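Local atomic coordinates of HI1317 (Haemophilus influenzae, PDB entry 1JOV), a protein that probably interconverts the alpha and beta anomers of glucose 6-phosphate. Residues 21-32 against 37-48. Residues are numbered along the deposited sequence; the frame is centred on the assembly and turned at random.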
ATOM      1  N   ILE A  21     -10.065  12.531  -9.201  1.00 26.09           N
ATOM      2  CA  ILE A  21      -8.650  12.311  -9.013  1.00 25.64           C
ATOM      3  C   ILE A  21      -7.858  11.801 -10.243  1.00 17.95           C
ATOM      4  O   ILE A  21      -8.290  10.860 -10.911  1.00 21.63           O
ATOM      5  CB  ILE A  21      -8.529  11.250  -7.913  1.00 22.61           C
ATOM      6  CG1 ILE A  21      -8.900  11.772  -6.517  1.00 25.11           C
ATOM      7  CG2 ILE A  21      -7.109  10.675  -7.911  1.00 20.23           C
ATOM      8  CD1 ILE A  21      -9.166  10.680  -5.514  1.00 31.01           C
ATOM      9  N   PRO A  22      -6.699  12.407 -10.545  1.00 18.70           N
ATOM     10  CA  PRO A  22      -5.881  11.974 -11.702  1.00 19.49           C
ATOM     11  C   PRO A  22      -5.113  10.706 -11.340  1.00 22.12           C
ATOM     12  O   PRO A  22      -4.581  10.644 -10.192  1.00 21.38           O
ATOM     13  CB  PRO A  22      -4.965  13.165 -11.943  1.00 20.08           C
ATOM     14  CG  PRO A  22      -5.134  14.026 -10.755  1.00 25.67           C
ATOM     15  CD  PRO A  22      -6.113  13.542  -9.829  1.00 27.35           C
ATOM     16  N   VAL A  23      -5.100   9.756 -12.235  1.00 23.27           N
ATOM     17  CA  VAL A  23      -4.495   8.456 -12.045  1.00 23.05           C
ATOM     18  C   VAL A  23      -3.624   8.099 -13.231  1.00 25.80           C
ATOM     19  O   VAL A  23      -4.058   8.099 -14.387  1.00 22.60           O
ATOM     20  CB  VAL A  23      -5.583   7.354 -11.822  1.00 22.63           C
ATOM     21  CG1 VAL A  23      -4.939   5.970 -11.660  1.00 18.87           C
ATOM     22  CG2 VAL A  23      -6.435   7.713 -10.622  1.00 21.84           C
ATOM     23  N   LEU A  24      -2.366   7.733 -12.990  1.00 16.78           N
ATOM     24  CA  LEU A  24      -1.583   7.251 -14.071  1.00 20.79           C
ATOM     25  C   LEU A  24      -1.924   5.828 -14.368  1.00 22.43           C
ATOM     26  O   LEU A  24      -2.013   4.989 -13.431  1.00 20.93           O
ATOM     27  CB  LEU A  24      -0.094   7.282 -13.711  1.00 20.68           C
ATOM     28  CG  LEU A  24       0.535   8.582 -13.677  1.00 17.92           C
ATOM     29  CD1 LEU A  24       1.921   8.510 -12.993  1.00 21.81           C
ATOM     30  CD2 LEU A  24       0.718   9.021 -15.121  1.00 21.79           C
ATOM     31  N   HIS A  25      -2.036   5.515 -15.665  1.00 19.11           N
ATOM     32  CA  HIS A  25      -2.196   4.147 -16.117  1.00 20.23           C
ATOM     33  C   HIS A  25      -0.933   3.677 -16.877  1.00 24.28           C
ATOM     34  O   HIS A  25      -0.545   4.271 -17.874  1.00 26.15           O
ATOM     35  CB  HIS A  25      -3.354   4.017 -17.113  1.00 21.87           C
ATOM     36  CG  HIS A  25      -4.751   4.277 -16.543  1.00 21.32           C
ATOM     37  ND1 HIS A  25      -5.882   3.685 -17.048  1.00 38.60           N
ATOM     38  CD2 HIS A  25      -5.138   5.065 -15.514  1.00 21.92           C
ATOM     39  CE1 HIS A  25      -6.942   4.080 -16.363  1.00 30.06           C
ATOM     40  NE2 HIS A  25      -6.513   4.926 -15.424  1.00 26.21           N
ATOM     41  N   LEU A  26      -0.296   2.606 -16.417  1.00 21.31           N
ATOM     42  CA  LEU A  26       0.845   2.013 -17.072  1.00 19.60           C
ATOM     43  C   LEU A  26       0.435   0.656 -17.713  1.00 24.77           C
ATOM     44  O   LEU A  26      -0.210  -0.194 -17.048  1.00 24.07           O
ATOM     45  CB  LEU A  26       1.802   1.692 -15.964  1.00 20.99           C
ATOM     46  CG  LEU A  26       3.039   1.021 -16.532  1.00 20.94           C
ATOM     47  CD1 LEU A  26       3.842   1.922 -17.469  1.00 29.21           C
ATOM     48  CD2 LEU A  26       3.930   0.473 -15.364  1.00 26.78           C
ATOM     49  N   LYS A  27       0.742   0.469 -19.005  1.00 24.16           N
ATOM     50  CA  LYS A  27       0.547  -0.824 -19.681  1.00 22.59           C
ATOM     51  C   LYS A  27       1.813  -1.157 -20.442  1.00 25.87           C
ATOM     52  O   LYS A  27       2.158  -0.461 -21.411  1.00 28.39           O
ATOM     53  CB  LYS A  27      -0.620  -0.781 -20.651  1.00 30.67           C
ATOM     54  CG  LYS A  27      -1.911  -0.766 -19.910  1.00 32.50           C
ATOM     55  CD  LYS A  27      -3.124  -0.837 -20.890  1.00 41.34           C
ATOM     56  CE  LYS A  27      -4.461  -0.742 -20.139  1.00 60.15           C
ATOM     57  NZ  LYS A  27      -4.444   0.294 -19.042  1.00 41.82           N
ATOM     58  N   HIS A  28       2.505  -2.175 -19.962  1.00 25.19           N
ATOM     59  CA  HIS A  28       3.856  -2.433 -20.434  1.00 29.30           C
ATOM     60  C   HIS A  28       4.096  -3.896 -20.463  1.00 29.53           C
ATOM     61  O   HIS A  28       3.277  -4.632 -20.018  1.00 29.44           O
ATOM     62  CB  HIS A  28       4.811  -1.803 -19.433  1.00 28.66           C
ATOM     63  CG  HIS A  28       6.278  -1.969 -19.770  1.00 27.35           C
ATOM     64  ND1 HIS A  28       6.962  -1.015 -20.463  1.00 32.19           N
ATOM     65  CD2 HIS A  28       7.192  -2.875 -19.368  1.00 24.73           C
ATOM     66  CE1 HIS A  28       8.245  -1.349 -20.537  1.00 26.82           C
ATOM     67  NE2 HIS A  28       8.411  -2.464 -19.867  1.00 27.46           N
ATOM     68  N   ALA A  29       5.182  -4.292 -21.098  1.00 28.51           N
ATOM     69  CA  ALA A  29       5.493  -5.715 -21.088  1.00 39.58           C
ATOM     70  C   ALA A  29       5.475  -6.275 -19.689  1.00 33.91           C
ATOM     71  O   ALA A  29       4.996  -7.400 -19.461  1.00 39.16           O
ATOM     72  CB  ALA A  29       6.835  -5.937 -21.702  1.00 38.45           C
ATOM     73  N   VAL A  30       5.986  -5.507 -18.724  1.00 30.64           N
ATOM     74  CA  VAL A  30       6.053  -5.994 -17.363  1.00 27.35           C
ATOM     75  C   VAL A  30       4.682  -6.132 -16.677  1.00 33.39           C
ATOM     76  O   VAL A  30       4.553  -6.825 -15.627  1.00 31.41           O
ATOM     77  CB  VAL A  30       6.973  -5.111 -16.552  1.00 39.40           C
ATOM     78  CG1 VAL A  30       8.402  -5.052 -17.183  1.00 30.79           C
ATOM     79  CG2 VAL A  30       6.405  -3.750 -16.532  1.00 28.87           C
ATOM     80  N   GLY A  31       3.640  -5.578 -17.290  1.00 23.94           N
ATOM     81  CA  GLY A  31       2.327  -5.688 -16.737  1.00 33.17           C
ATOM     82  C   GLY A  31       1.594  -4.350 -16.703  1.00 27.57           C
ATOM     83  O   GLY A  31       1.926  -3.443 -17.447  1.00 30.58           O
ATOM     84  N   THR A  32       0.617  -4.206 -15.804  1.00 27.69           N
ATOM     85  CA  THR A  32      -0.136  -2.956 -15.778  1.00 21.02           C
ATOM     86  C   THR A  32      -0.166  -2.408 -14.337  1.00 23.61           C
ATOM     87  O   THR A  32       0.021  -3.160 -13.386  1.00 24.25           O
ATOM     88  CB  THR A  32      -1.565  -3.197 -16.164  1.00 24.15           C
ATOM     89  OG1 THR A  32      -2.179  -4.121 -15.232  1.00 26.77           O
ATOM     90  CG2 THR A  32      -1.638  -3.913 -17.526  1.00 29.04           C
ATOM     91  N   LEU A  37      -2.445  10.131  -8.312  1.00 15.67           N
ATOM     92  CA  LEU A  37      -1.514  11.222  -7.901  1.00 14.29           C
ATOM     93  C   LEU A  37      -1.875  11.770  -6.488  1.00 14.89           C
ATOM     94  O   LEU A  37      -1.027  12.332  -5.789  1.00 18.25           O
ATOM     95  CB  LEU A  37      -1.527  12.339  -8.940  1.00 19.70           C
ATOM     96  CG  LEU A  37      -0.998  12.022 -10.342  1.00 16.59           C
ATOM     97  CD1 LEU A  37      -0.738  13.320 -11.108  1.00 20.15           C
ATOM     98  CD2 LEU A  37       0.269  11.174 -10.270  1.00 19.98           C
ATOM     99  N   GLN A  38      -3.130  11.536  -6.088  1.00 16.19           N
ATOM    100  CA  GLN A  38      -3.507  11.898  -4.748  1.00 19.55           C
ATOM    101  C   GLN A  38      -2.826  10.808  -3.876  1.00 15.04           C
ATOM    102  O   GLN A  38      -3.136   9.623  -4.003  1.00 17.40           O
ATOM    103  CB  GLN A  38      -4.993  11.909  -4.458  1.00 21.03           C
ATOM    104  CG  GLN A  38      -5.290  12.086  -2.977  1.00 17.94           C
ATOM    105  CD  GLN A  38      -6.764  12.104  -2.691  1.00 22.87           C
ATOM    106  OE1 GLN A  38      -7.460  13.029  -3.105  1.00 22.60           O
ATOM    107  NE2 GLN A  38      -7.457  11.203  -2.013  1.00 23.43           N
ATOM    108  N   GLY A  39      -1.952  11.214  -3.005  1.00 16.39           N
ATOM    109  CA  GLY A  39      -1.280  10.285  -2.065  1.00 15.58           C
ATOM    110  C   GLY A  39      -0.195   9.415  -2.769  1.00 15.44           C
ATOM    111  O   GLY A  39       0.250   8.418  -2.138  1.00 14.92           O
ATOM    112  N   ALA A  40       0.193   9.757  -3.990  1.00 15.12           N
ATOM    113  CA  ALA A  40       1.137   8.912  -4.767  1.00 16.54           C
ATOM    114  C   ALA A  40       0.764   7.465  -4.491  1.00 17.70           C
ATOM    115  O   ALA A  40       1.638   6.641  -4.085  1.00 14.42           O
ATOM    116  CB  ALA A  40       2.584   9.215  -4.279  1.00 16.61           C
ATOM    117  N   GLN A  41      -0.502   7.099  -4.691  1.00 13.10           N
ATOM    118  CA  GLN A  41      -0.998   5.851  -4.193  1.00 13.87           C
ATOM    119  C   GLN A  41      -1.154   4.755  -5.234  1.00 17.86           C
ATOM    120  O   GLN A  41      -1.993   4.850  -6.138  1.00 14.87           O
ATOM    121  CB  GLN A  41      -2.318   6.069  -3.451  1.00 13.49           C
ATOM    122  CG  GLN A  41      -2.802   4.927  -2.676  1.00 14.95           C
ATOM    123  CD  GLN A  41      -3.912   5.372  -1.726  1.00 15.52           C
ATOM    124  OE1 GLN A  41      -3.930   6.486  -1.212  1.00 16.84           O
ATOM    125  NE2 GLN A  41      -4.810   4.386  -1.433  1.00 16.45           N
ATOM    126  N   LEU A  42      -0.234   3.799  -5.283  1.00 15.80           N
ATOM    127  CA  LEU A  42      -0.433   2.659  -6.199  1.00 15.60           C
ATOM    128  C   LEU A  42      -1.789   1.948  -5.867  1.00 16.36           C
ATOM    129  O   LEU A  42      -2.025   1.586  -4.684  1.00 15.67           O
ATOM    130  CB  LEU A  42       0.730   1.700  -5.917  1.00 16.98           C
ATOM    131  CG  LEU A  42       0.758   0.445  -6.816  1.00 16.80           C
ATOM    132  CD1 LEU A  42       0.856   0.650  -8.369  1.00 19.10           C
ATOM    133  CD2 LEU A  42       1.937  -0.446  -6.334  1.00 18.84           C
ATOM    134  N   ILE A  43      -2.732   1.960  -6.811  1.00 15.14           N
ATOM    135  CA  ILE A  43      -3.976   1.232  -6.574  1.00 18.51           C
ATOM    136  C   ILE A  43      -4.258  -0.047  -7.331  1.00 22.76           C
ATOM    137  O   ILE A  43      -5.249  -0.735  -7.020  1.00 19.90           O
ATOM    138  CB  ILE A  43      -5.150   2.251  -6.742  1.00 19.50           C
ATOM    139  CG1 ILE A  43      -5.054   2.972  -8.084  1.00 22.38           C
ATOM    140  CG2 ILE A  43      -5.021   3.244  -5.580  1.00 21.72           C
ATOM    141  CD1 ILE A  43      -6.348   3.727  -8.474  1.00 22.56           C
ATOM    142  N   SER A  44      -3.393  -0.349  -8.299  1.00 16.74           N
ATOM    143  CA  SER A  44      -3.549  -1.610  -9.050  1.00 20.91           C
ATOM    144  C   SER A  44      -2.162  -2.033  -9.553  1.00 15.71           C
ATOM    145  O   SER A  44      -1.352  -1.192  -9.943  1.00 17.88           O
ATOM    146  CB  SER A  44      -4.425  -1.358 -10.265  1.00 22.12           C
ATOM    147  OG  SER A  44      -4.490  -2.496 -11.147  1.00 26.08           O
ATOM    148  N   TRP A  45      -1.918  -3.301  -9.487  1.00 19.67           N
ATOM    149  CA  TRP A  45      -0.662  -3.809 -10.056  1.00 18.37           C
ATOM    150  C   TRP A  45      -0.895  -5.241 -10.515  1.00 23.65           C
ATOM    151  O   TRP A  45      -1.187  -6.102  -9.697  1.00 22.16           O
ATOM    152  CB  TRP A  45       0.574  -3.654  -9.115  1.00 19.99           C
ATOM    153  CG  TRP A  45       1.756  -4.354  -9.678  1.00 20.90           C
ATOM    154  CD1 TRP A  45       2.364  -4.140 -10.888  1.00 25.51           C
ATOM    155  CD2 TRP A  45       2.490  -5.413  -9.040  1.00 19.81           C
ATOM    156  NE1 TRP A  45       3.455  -4.972 -11.023  1.00 28.98           N
ATOM    157  CE2 TRP A  45       3.479  -5.835  -9.949  1.00 26.00           C
ATOM    158  CE3 TRP A  45       2.356  -6.098  -7.836  1.00 23.05           C
ATOM    159  CZ2 TRP A  45       4.392  -6.834  -9.623  1.00 27.89           C
ATOM    160  CZ3 TRP A  45       3.249  -7.126  -7.522  1.00 28.94           C
ATOM    161  CH2 TRP A  45       4.213  -7.500  -8.446  1.00 27.50           C
ATOM    162  N   LYS A  46      -0.802  -5.486 -11.812  1.00 23.83           N
ATOM    163  CA  LYS A  46      -1.039  -6.862 -12.281  1.00 28.25           C
ATOM    164  C   LYS A  46       0.181  -7.204 -13.132  1.00 23.90           C
ATOM    165  O   LYS A  46       0.330  -6.759 -14.279  1.00 29.57           O
ATOM    166  CB  LYS A  46      -2.335  -6.909 -13.060  1.00 30.30           C
ATOM    167  CG  LYS A  46      -2.925  -8.303 -13.249  1.00 31.27           C
ATOM    168  CD  LYS A  46      -4.322  -8.166 -13.942  1.00 34.49           C
ATOM    169  CE  LYS A  46      -4.907  -9.511 -14.343  1.00 68.71           C
ATOM    170  NZ  LYS A  46      -6.232  -9.379 -15.050  1.00 57.73           N
ATOM    171  N   PRO A  47       1.145  -7.871 -12.533  1.00 29.60           N
ATOM    172  CA  PRO A  47       2.352  -8.252 -13.292  1.00 25.12           C
ATOM    173  C   PRO A  47       1.984  -9.324 -14.383  1.00 33.35           C
ATOM    174  O   PRO A  47       0.971  -9.963 -14.367  1.00 28.67           O
ATOM    175  CB  PRO A  47       3.254  -8.884 -12.284  1.00 31.35           C
ATOM    176  CG  PRO A  47       2.479  -9.000 -11.056  1.00 36.64           C
ATOM    177  CD  PRO A  47       1.210  -8.225 -11.128  1.00 29.31           C
ATOM    178  N   GLN A  48       2.843  -9.431 -15.357  1.00 29.57           N
ATOM    179  CA  GLN A  48       2.546 -10.256 -16.557  1.00 29.13           C
ATOM    180  C   GLN A  48       2.150 -11.673 -16.134  1.00 26.98           C
ATOM    181  O   GLN A  48       2.828 -12.333 -15.328  1.00 38.00           O
ATOM    182  CB  GLN A  48       3.749 -10.240 -17.475  1.00 41.58           C
ATOM    183  CG  GLN A  48       3.476 -10.586 -18.908  1.00 42.69           C
ATOM    184  CD  GLN A  48       2.460  -9.690 -19.526  1.00 51.11           C
ATOM    185  OE1 GLN A  48       1.379 -10.174 -19.817  1.00 43.51           O
ATOM    186  NE2 GLN A  48       2.777  -8.366 -19.726  1.00 37.27           N
TER
HETATM  187  O   HOH W   1       5.007  -5.282 -13.087  1.00 30.13           O
HETATM  188  O   HOH W   2      -3.318  -2.231 -13.440  1.00 43.70           O
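Val30 O is gripped from two directions: Gln48 N donates to it at 3.1 Å from above the carbonyl plane, and a water donates to it as well. That same water accepts a hydrogen bond from Trp45 NE1, lying at the indole edge in its plane, so it ties the ring to the type I turn His28 to Gly31. Pro47 CD sits over the centre of one indole face, 3.5 Å above the plane. Gly31 faces Pro47 in an antiparallel non-hydrogen-bonded pair. Next to it, Thr32 and Lys46 pair through both backbone bonds, with Lys46 N to Thr32 O at 2.9 Å. Their side chains lie alongside each other on one face of the sheet; Thr32 OG1, between the backbone N and the carbonyl carbon (chi1 60°), is 3.5 Å from Lys46 CB. A second water joins that hydroxyl to Ser44 OG, which Asp53 also binds. At the far end Leu37 N donates almost straight to Pro22 O at 2.9 Å, and Leu37 CD2 reaches Leu24 CD1. Across strand 31-36, Val23 CG1 meets Ile43 CD1 tip to tip at 4.1 Å. These are successive antiparallel hairpins of a meandering sheet, with a classic bulge at Ile43 and Ser44 opposite Lys34, within the aldose 1-epimerase beta-sandwich.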